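Local structure of phosphoethanolamine N-methyltransferase 1 (Haemonchus contortus, 4KRG) at residues 26-36 and 166-176; 222-230 and 340-351. The protein probably transfers a methyl group from S-adenosylmethionine to the amine of phosphoethanolamine, a step of nematode phosphocholine synthesis. All coordinates share one frame; numbering follows the deposited sequence.

Contact 1. Residues 26-36 and 166-176; sequences KPDTNSMMLNQ and STGRLKTATMH. With OPE (phosphoric acid mono-(2-amino-ethyl) ester), chain C; SAH (S-adenosyl-L-homocysteine), chain D.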
# COMPACT_ATOMS: atom_id res chain seq x y z
N LYS A 26 -3.62 1.71 31.16
CA LYS A 26 -4.55 2.47 30.33
C LYS A 26 -5.08 1.63 29.18
O LYS A 26 -4.72 1.86 28.03
CB LYS A 26 -3.87 3.72 29.76
CG LYS A 26 -3.33 4.69 30.81
CD LYS A 26 -2.35 5.69 30.21
CE LYS A 26 -1.05 5.02 29.78
NZ LYS A 26 -0.12 5.94 29.07
N PRO A 27 -5.94 0.65 29.48
CA PRO A 27 -6.54 -0.13 28.40
C PRO A 27 -7.60 0.69 27.68
O PRO A 27 -8.80 0.46 27.86
CB PRO A 27 -7.16 -1.32 29.13
CG PRO A 27 -7.49 -0.77 30.48
CD PRO A 27 -6.40 0.20 30.81
N ASP A 28 -7.16 1.65 26.87
CA ASP A 28 -8.08 2.53 26.14
C ASP A 28 -7.57 2.85 24.74
O ASP A 28 -6.46 2.48 24.37
CB ASP A 28 -8.37 3.81 26.95
CG ASP A 28 -7.12 4.64 27.23
OD1 ASP A 28 -6.30 4.82 26.32
OD2 ASP A 28 -6.97 5.13 28.38
N THR A 29 -8.38 3.56 23.96
CA THR A 29 -8.03 3.85 22.57
C THR A 29 -6.79 4.74 22.44
O THR A 29 -6.14 4.72 21.40
CB THR A 29 -9.22 4.45 21.77
OG1 THR A 29 -9.71 5.62 22.42
CG2 THR A 29 -10.33 3.43 21.62
N ASN A 30 -6.47 5.50 23.48
CA ASN A 30 -5.25 6.29 23.46
C ASN A 30 -4.02 5.39 23.35
O ASN A 30 -3.09 5.70 22.61
CB ASN A 30 -5.13 7.17 24.72
CG ASN A 30 -6.13 8.32 24.73
OD1 ASN A 30 -6.52 8.84 23.69
ND2 ASN A 30 -6.53 8.73 25.93
N SER A 31 -4.02 4.29 24.08
CA SER A 31 -2.90 3.34 24.04
C SER A 31 -2.83 2.56 22.73
O SER A 31 -1.74 2.36 22.17
CB SER A 31 -2.97 2.37 25.22
OG SER A 31 -2.62 3.02 26.42
N MSE A 32 -3.99 2.13 22.25
CA MSE A 32 -4.09 1.34 21.03
C MSE A 32 -3.53 2.09 19.85
O MSE A 32 -2.96 1.50 18.94
CB MSE A 32 -5.56 1.00 20.74
CG MSE A 32 -6.25 0.21 21.83
SE MSE A 32 -5.31 -1.46 22.28
CE MSE A 32 -4.21 -0.81 23.75
N MSE A 33 -3.69 3.40 19.87
CA MSE A 33 -3.27 4.22 18.76
C MSE A 33 -2.05 5.04 19.12
O MSE A 33 -1.48 5.71 18.26
CB MSE A 33 -4.42 5.11 18.31
CG MSE A 33 -5.72 4.34 18.10
SE MSE A 33 -7.14 5.44 17.33
CE MSE A 33 -6.75 5.21 15.43
N LEU A 34 -1.63 4.95 20.38
CA LEU A 34 -0.50 5.73 20.91
C LEU A 34 -0.65 7.21 20.56
O LEU A 34 0.26 7.84 20.02
CB LEU A 34 0.84 5.16 20.45
CG LEU A 34 1.14 3.79 21.06
CD1 LEU A 34 2.43 3.19 20.52
CD2 LEU A 34 1.21 3.89 22.58
N ASN A 35 -1.81 7.76 20.88
CA ASN A 35 -2.19 9.12 20.50
C ASN A 35 -2.99 9.74 21.63
O ASN A 35 -3.94 9.15 22.11
CB ASN A 35 -3.04 9.08 19.23
CG ASN A 35 -3.33 10.45 18.67
OD1 ASN A 35 -4.07 11.23 19.26
ND2 ASN A 35 -2.76 10.75 17.51
N GLN A 36 -2.60 10.95 22.03
CA GLN A 36 -3.21 11.60 23.19
C GLN A 36 -4.67 11.97 22.93
O GLN A 36 -5.44 12.19 23.86
CB GLN A 36 -2.43 12.85 23.59
CG GLN A 36 -0.92 12.66 23.70
CD GLN A 36 -0.23 13.77 24.49
OE1 GLN A 36 -0.65 14.11 25.60
NE2 GLN A 36 0.84 14.33 23.93
N SER A 166 3.06 6.81 13.49
CA SER A 166 1.79 7.32 13.01
C SER A 166 1.67 8.81 13.22
O SER A 166 1.17 9.53 12.37
CB SER A 166 0.63 6.62 13.71
OG SER A 166 0.61 6.95 15.08
N THR A 167 2.17 9.27 14.37
CA THR A 167 2.13 10.67 14.74
C THR A 167 3.37 11.44 14.28
O THR A 167 3.67 12.51 14.81
CB THR A 167 1.96 10.85 16.27
OG1 THR A 167 2.93 10.05 16.96
CG2 THR A 167 0.56 10.42 16.69
N GLY A 168 4.10 10.91 13.31
CA GLY A 168 5.20 11.64 12.70
C GLY A 168 6.36 11.92 13.64
O GLY A 168 6.37 11.45 14.78
N ARG A 169 7.34 12.68 13.16
CA ARG A 169 8.59 12.89 13.87
C ARG A 169 8.81 14.35 14.27
O ARG A 169 9.41 15.10 13.51
CB ARG A 169 9.77 12.48 12.98
CG ARG A 169 9.69 11.09 12.37
CD ARG A 169 10.42 10.07 13.21
NE ARG A 169 10.91 8.96 12.41
CZ ARG A 169 11.31 7.79 12.91
NH1 ARG A 169 11.26 7.59 14.21
NH2 ARG A 169 11.75 6.83 12.10
N LEU A 170 8.36 14.76 15.46
CA LEU A 170 7.57 13.95 16.38
C LEU A 170 6.41 14.84 16.80
O LEU A 170 6.63 15.99 17.15
CB LEU A 170 8.37 13.57 17.63
CG LEU A 170 9.69 12.79 17.63
CD1 LEU A 170 10.86 13.60 17.08
CD2 LEU A 170 10.02 12.29 19.03
N LYS A 171 5.19 14.33 16.78
CA LYS A 171 4.06 15.15 17.20
C LYS A 171 3.79 15.04 18.69
O LYS A 171 3.90 13.96 19.28
CB LYS A 171 2.79 14.82 16.41
CG LYS A 171 2.33 15.93 15.47
CD LYS A 171 1.45 15.36 14.35
CE LYS A 171 2.28 14.87 13.17
NZ LYS A 171 2.51 15.92 12.13
N THR A 172 3.42 16.17 19.29
CA THR A 172 2.90 16.22 20.66
C THR A 172 1.68 15.32 20.80
O THR A 172 1.26 15.00 21.91
CB THR A 172 2.49 17.66 21.05
OG1 THR A 172 1.30 17.62 21.84
CG2 THR A 172 2.23 18.49 19.81
N ALA A 173 1.13 14.91 19.66
CA ALA A 173 0.05 13.94 19.62
C ALA A 173 0.48 12.60 20.21
O ALA A 173 -0.34 11.84 20.70
CB ALA A 173 -0.41 13.75 18.19
N THR A 174 1.78 12.31 20.15
CA THR A 174 2.25 10.99 20.53
C THR A 174 2.10 10.65 22.01
O THR A 174 2.13 11.53 22.87
CB THR A 174 3.71 10.76 20.11
OG1 THR A 174 3.98 9.35 20.07
CG2 THR A 174 4.67 11.44 21.07
N MSE A 175 1.91 9.36 22.28
CA MSE A 175 1.91 8.84 23.64
C MSE A 175 3.24 8.18 23.92
O MSE A 175 3.46 7.64 25.01
CB MSE A 175 0.79 7.82 23.83
CG MSE A 175 -0.58 8.42 23.97
SE MSE A 175 -0.73 9.58 25.52
CE MSE A 175 -0.55 8.22 26.91
N HIS A 176 4.12 8.22 22.93
CA HIS A 176 5.48 7.75 23.12
C HIS A 176 6.19 8.62 24.14
O HIS A 176 5.83 9.78 24.34
CB HIS A 176 6.25 7.78 21.81
CG HIS A 176 5.93 6.63 20.91
ND1 HIS A 176 6.29 5.34 21.20
CD2 HIS A 176 5.29 6.58 19.71
CE1 HIS A 176 5.89 4.53 20.23
NE2 HIS A 176 5.28 5.26 19.32
CA OPE C . 0.71 3.51 16.60
CB OPE C . -0.14 2.68 17.50
O1 OPE C . 2.53 5.74 16.54
O2 OPE C . 3.14 4.26 14.68
O3 OPE C . 4.44 4.13 16.81
O4 OPE C . 2.07 3.31 16.72
N OPE C . 0.10 1.26 17.50
P OPE C . 3.08 4.37 16.19
N SAH D . -4.55 -3.83 16.81
CA SAH D . -5.19 -3.01 17.85
CB SAH D . -4.09 -2.56 18.86
CG SAH D . -2.92 -1.82 18.22
SD SAH D . -1.52 -1.48 19.32
C SAH D . -5.90 -1.86 17.26
O SAH D . -5.45 -1.32 16.26
OXT SAH D . -6.72 -1.28 17.93
C5' SAH D . -0.61 -3.05 19.45
C4' SAH D . -1.25 -4.18 20.05
O4' SAH D . -0.56 -5.39 19.64
C3' SAH D . -1.16 -4.13 21.52
O3' SAH D . -2.36 -4.62 22.07
C2' SAH D . -0.06 -5.02 21.85
O2' SAH D . -0.22 -5.56 23.13
C1' SAH D . -0.18 -6.06 20.80
N9 SAH D . 1.10 -6.83 20.56
C8 SAH D . 2.28 -6.34 20.17
N7 SAH D . 3.09 -7.38 19.94
C5 SAH D . 2.43 -8.52 20.18
C6 SAH D . 2.77 -9.88 20.11
N6 SAH D . 4.03 -10.28 19.73
N1 SAH D . 1.83 -10.79 20.43
C2 SAH D . 0.61 -10.43 20.79
N3 SAH D . 0.25 -9.14 20.87
C4 SAH D . 1.13 -8.17 20.57
O HOH W 1 -1.62 7.18 16.00
O HOH W 2 2.42 7.99 18.33
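The phosphoethanolamine pocket is lined in part by L34, S166 and H176, where loop 166-176 packs against the Schellman end of helix 29-33. L34, at positive phi, is the C-prime residue there, and its carbonyl is turned to the loop. M175 N donates to L34 O at 3.2 Å, from above the carbonyl plane, while Q36 N reaches A173 O at 2.8 Å, so the backbones are bridged between N35 and T174. The selenomethionine M175 crosses L34 obliquely, its CB resting against L34 CD2; bent at chi2 and chi3 (-61° and -67°), it then lays SE beside Q36 CG at 3.6 Å and brings CE up to the amine tip of K26. On the ligand side, L34 CD1 sits 3.7 Å from H176 CE1, the two side chains at about a right angle. The H176 imidazole gives NE2-H almost straight (169°) to phosphate oxygen O3 at 2.9 Å, in the plane of the ring. Another phosphate oxygen, O1, takes the hydroxyl of S166, whose backbone N donates to O2 at 2.8 Å. A water joins L34 O, T167 OG1, T174 OG1 and O1, and S161, Y186 and Y133 add further bonds to the ligand. M32 O takes a weak bond from the ligand amine. OPE N lies 3.7 Å from SAH SD, the juxtaposition expected of an S-adenosylmethionine-dependent N-methyltransferase site.

Contact 2. Residues 222-230 and 340-351; sequences YIRRCNNWR and TKANNQKDQRVR. With BOG (octyl beta-D-glucopyranoside), chain E.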
# COMPACT_ATOMS: atom_id res chain seq x y z
N TYR A 222 -5.56 9.05 8.48
CA TYR A 222 -4.23 9.53 8.81
C TYR A 222 -3.69 10.55 7.82
O TYR A 222 -2.83 11.36 8.17
CB TYR A 222 -3.26 8.37 9.06
CG TYR A 222 -3.34 7.91 10.49
CD1 TYR A 222 -2.50 8.45 11.45
CD2 TYR A 222 -4.29 6.99 10.89
CE1 TYR A 222 -2.58 8.07 12.76
CE2 TYR A 222 -4.38 6.59 12.22
CZ TYR A 222 -3.52 7.13 13.15
OH TYR A 222 -3.60 6.75 14.46
N ILE A 223 -4.20 10.54 6.60
CA ILE A 223 -3.87 11.61 5.69
C ILE A 223 -4.64 12.87 6.08
O ILE A 223 -4.05 13.93 6.26
CB ILE A 223 -4.16 11.24 4.23
CG1 ILE A 223 -3.22 10.12 3.78
CG2 ILE A 223 -4.00 12.47 3.33
CD1 ILE A 223 -3.52 9.60 2.40
N ARG A 224 -5.96 12.74 6.25
CA ARG A 224 -6.80 13.92 6.48
C ARG A 224 -6.47 14.64 7.77
O ARG A 224 -6.44 15.86 7.81
CB ARG A 224 -8.28 13.56 6.48
CG ARG A 224 -8.82 13.09 5.16
CD ARG A 224 -10.34 13.13 5.18
NE ARG A 224 -10.89 12.53 6.39
CZ ARG A 224 -11.05 11.22 6.54
NH1 ARG A 224 -10.70 10.40 5.57
NH2 ARG A 224 -11.57 10.74 7.66
N ARG A 225 -6.24 13.87 8.83
CA ARG A 225 -6.10 14.46 10.16
C ARG A 225 -4.68 14.51 10.69
O ARG A 225 -4.40 15.27 11.61
CB ARG A 225 -7.03 13.75 11.14
CG ARG A 225 -8.47 13.83 10.73
CD ARG A 225 -9.40 13.20 11.72
NE ARG A 225 -10.80 13.40 11.33
CZ ARG A 225 -11.73 13.95 12.10
NH1 ARG A 225 -11.43 14.34 13.33
NH2 ARG A 225 -12.97 14.09 11.65
N CYS A 226 -3.79 13.72 10.12
CA CYS A 226 -2.41 13.67 10.59
C CYS A 226 -1.38 14.00 9.51
O CYS A 226 -0.18 13.91 9.75
CB CYS A 226 -2.12 12.31 11.22
SG CYS A 226 -3.29 11.83 12.51
N ASN A 227 -1.86 14.37 8.33
CA ASN A 227 -1.00 14.64 7.16
C ASN A 227 0.04 13.54 6.93
O ASN A 227 1.16 13.81 6.49
CB ASN A 227 -0.32 16.01 7.27
CG ASN A 227 -1.25 17.15 6.88
OD1 ASN A 227 -1.53 18.04 7.69
ND2 ASN A 227 -1.73 17.14 5.63
N ASN A 228 -0.35 12.31 7.24
CA ASN A 228 0.55 11.17 7.17
C ASN A 228 0.06 10.15 6.15
O ASN A 228 -0.99 9.53 6.34
CB ASN A 228 0.68 10.54 8.56
CG ASN A 228 1.74 9.46 8.62
OD1 ASN A 228 2.44 9.20 7.64
ND2 ASN A 228 1.87 8.85 9.79
N TRP A 229 0.83 9.98 5.08
CA TRP A 229 0.52 9.05 4.00
C TRP A 229 1.10 7.66 4.25
O TRP A 229 0.85 6.73 3.49
CB TRP A 229 1.10 9.57 2.67
CG TRP A 229 0.25 10.57 1.94
CD1 TRP A 229 -0.40 10.37 0.76
CD2 TRP A 229 -0.05 11.92 2.34
NE1 TRP A 229 -1.08 11.50 0.39
CE2 TRP A 229 -0.89 12.47 1.34
CE3 TRP A 229 0.31 12.71 3.43
CZ2 TRP A 229 -1.37 13.78 1.41
CZ3 TRP A 229 -0.17 14.01 3.50
CH2 TRP A 229 -1.00 14.53 2.49
N ARG A 230 1.88 7.53 5.32
CA ARG A 230 2.68 6.32 5.55
C ARG A 230 2.05 5.33 6.53
O ARG A 230 2.72 4.41 7.00
CB ARG A 230 4.10 6.68 5.99
CG ARG A 230 4.95 7.31 4.89
CD ARG A 230 6.19 7.97 5.46
NE ARG A 230 7.26 8.10 4.46
CZ ARG A 230 8.46 8.60 4.71
NH1 ARG A 230 8.76 9.04 5.93
NH2 ARG A 230 9.36 8.67 3.74
N THR A 340 6.98 9.25 0.16
CA THR A 340 7.92 10.19 0.76
C THR A 340 7.60 11.61 0.31
O THR A 340 7.49 12.52 1.13
CB THR A 340 9.36 9.80 0.43
OG1 THR A 340 9.62 8.51 0.97
CG2 THR A 340 10.33 10.80 1.02
N LYS A 341 7.42 11.79 -0.99
CA LYS A 341 7.04 13.09 -1.52
C LYS A 341 5.71 13.57 -0.92
O LYS A 341 5.60 14.73 -0.51
CB LYS A 341 6.95 13.06 -3.05
CG LYS A 341 6.63 14.43 -3.64
CD LYS A 341 6.49 14.44 -5.15
CE LYS A 341 6.13 15.86 -5.59
NZ LYS A 341 6.07 16.08 -7.07
N ALA A 342 4.73 12.68 -0.84
CA ALA A 342 3.41 13.04 -0.33
C ALA A 342 3.48 13.58 1.10
O ALA A 342 2.80 14.54 1.44
CB ALA A 342 2.44 11.86 -0.42
N ASN A 343 4.30 12.96 1.94
CA ASN A 343 4.42 13.40 3.33
C ASN A 343 5.10 14.75 3.47
O ASN A 343 4.79 15.52 4.39
CB ASN A 343 5.18 12.37 4.16
CG ASN A 343 4.25 11.49 4.94
OD1 ASN A 343 3.14 11.19 4.51
ND2 ASN A 343 4.70 11.06 6.12
N ASN A 344 6.03 15.05 2.58
CA ASN A 344 6.71 16.33 2.63
C ASN A 344 5.86 17.46 2.06
O ASN A 344 5.87 18.56 2.60
CB ASN A 344 8.08 16.23 1.96
CG ASN A 344 9.06 15.38 2.76
OD1 ASN A 344 9.10 15.44 3.99
ND2 ASN A 344 9.84 14.57 2.05
N GLN A 345 5.10 17.18 1.01
CA GLN A 345 4.25 18.21 0.42
C GLN A 345 3.01 18.51 1.26
O GLN A 345 2.61 19.66 1.39
CB GLN A 345 3.85 17.83 -1.01
CG GLN A 345 5.03 17.58 -1.92
CD GLN A 345 5.90 18.81 -2.11
OE1 GLN A 345 5.39 19.93 -2.22
NE2 GLN A 345 7.21 18.62 -2.14
N LYS A 346 2.42 17.48 1.84
CA LYS A 346 1.21 17.64 2.65
C LYS A 346 0.08 18.34 1.89
O LYS A 346 -0.51 19.29 2.40
CB LYS A 346 1.53 18.37 3.96
CG LYS A 346 2.60 17.68 4.77
CD LYS A 346 2.71 18.23 6.18
CE LYS A 346 3.86 17.56 6.93
NZ LYS A 346 5.16 17.75 6.22
N ASP A 347 -0.18 17.87 0.68
CA ASP A 347 -1.38 18.25 -0.08
C ASP A 347 -2.31 17.05 -0.04
O ASP A 347 -2.09 16.05 -0.74
CB ASP A 347 -1.02 18.58 -1.53
CG ASP A 347 -2.22 19.12 -2.32
OD1 ASP A 347 -3.37 18.85 -1.91
OD2 ASP A 347 -2.01 19.81 -3.34
N GLN A 348 -3.37 17.16 0.76
CA GLN A 348 -4.26 16.03 1.03
C GLN A 348 -5.06 15.60 -0.20
O GLN A 348 -5.66 14.53 -0.21
CB GLN A 348 -5.19 16.37 2.20
CG GLN A 348 -6.18 17.48 1.92
CD GLN A 348 -7.46 17.00 1.26
OE1 GLN A 348 -7.94 15.89 1.52
NE2 GLN A 348 -8.02 17.82 0.38
N ARG A 349 -5.05 16.44 -1.22
CA ARG A 349 -5.77 16.12 -2.45
C ARG A 349 -5.08 15.03 -3.26
O ARG A 349 -5.68 14.45 -4.15
CB ARG A 349 -5.92 17.38 -3.30
CG ARG A 349 -6.69 18.50 -2.64
CD ARG A 349 -6.63 19.75 -3.49
NE ARG A 349 -5.26 20.21 -3.63
CZ ARG A 349 -4.89 21.30 -4.30
NH1 ARG A 349 -5.79 22.07 -4.90
NH2 ARG A 349 -3.60 21.62 -4.36
N VAL A 350 -3.81 14.77 -2.95
CA VAL A 350 -3.01 13.82 -3.74
C VAL A 350 -2.85 12.51 -2.99
O VAL A 350 -2.44 12.50 -1.83
CB VAL A 350 -1.60 14.39 -4.07
CG1 VAL A 350 -0.80 13.37 -4.85
CG2 VAL A 350 -1.72 15.66 -4.87
N ARG A 351 -3.21 11.41 -3.65
CA ARG A 351 -3.15 10.08 -3.03
C ARG A 351 -2.46 9.11 -3.98
O ARG A 351 -2.53 9.26 -5.19
CB ARG A 351 -4.56 9.57 -2.71
CG ARG A 351 -5.45 10.55 -1.98
CD ARG A 351 -5.03 10.75 -0.55
NE ARG A 351 -5.76 11.85 0.09
CZ ARG A 351 -6.89 11.71 0.77
NH1 ARG A 351 -7.45 10.51 0.92
NH2 ARG A 351 -7.46 12.78 1.30
C1 BOG E . -15.53 9.68 -7.54
O1 BOG E . -14.70 8.91 -6.74
C2 BOG E . -16.99 9.38 -7.26
O2 BOG E . -17.26 8.03 -7.62
C3 BOG E . -17.87 10.29 -8.04
O3 BOG E . -19.26 10.03 -7.71
C4 BOG E . -17.54 11.72 -7.79
O4 BOG E . -18.36 12.58 -8.61
C5 BOG E . -16.07 12.00 -8.07
O5 BOG E . -15.22 11.10 -7.28
C6 BOG E . -15.73 13.38 -7.74
O6 BOG E . -14.96 13.89 -8.79
C1' BOG E . -13.48 8.57 -7.39
C2' BOG E . -12.67 7.67 -6.42
C3' BOG E . -12.44 8.35 -5.08
C4' BOG E . -11.14 8.63 -4.65
C5' BOG E . -10.91 9.89 -3.76
C6' BOG E . -9.47 9.99 -3.22
C7' BOG E . -8.53 10.82 -4.12
C8' BOG E . -8.17 12.13 -3.50
O HOH W 3 -10.42 10.95 2.65
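W229 lies across the join between the turn after helix 220-226 and the end of helix 332-345, and its side chain touches the far segment from root to tip. W229 CB stands 3.2 Å from N343 OD1, the same oxygen that takes the W229 backbone N-H at 2.7 Å, in the amide plane and on a lone pair. A chi1 of -84° puts CG beside the backbone N, and the ring runs alongside the N343 amide, their planes 74° apart. A342 CB makes a CH-pi contact 3.4 Å from the centroid of the five-membered ring, while I223 CG2 covers the opposite face near the rim. W229 NE1 donates to V350 O at 2.8 Å, nearly in the indole plane, which fixes the ring's rotation. CE3 meets N343 OD1, and CH2 rests by K346 CA. W229 CZ2 comes within 3.2 Å of D347 O. I223 also packs on one face of the R351 guanidinium, whose orientation is fixed by NE and NH2, both bonded to Q348 O. R230 runs extended past the N343 amide, and R230 NH2 bonds T340 OG1 at 2.8 Å; its NH1 pairs with E164. N228 ND2 donates to S166 O, and N343 ND2 reaches N228 OD1 weakly. That oxygen also accepts from R230 N, closing an Asx turn that follows helix 220-226 and presents W229 to the end of helix 332-345 and the start of strand 350-354.

Overall arrangement
The two contacts come in series along the chain, contact 1 closing before contact 2 opens, and their centres lie 18 Å apart. Contact 1 belongs to the part of the chain that carries the methyltransferase sequence family and both ligands; contact 2, nearer the centre of the chain, joins helix 220-226 to helix 332-345 and strand 350-354, which pairs antiparallel with strand 208-218. They touch directly. S166, which bonds the substrate phosphate in contact 1, probably accepts from N228 of contact 2 through its carbonyl, and Y222 packs on M33 and S166. Helix 220-226 and its following turn therefore connect the substrate pocket with the later part of the chain.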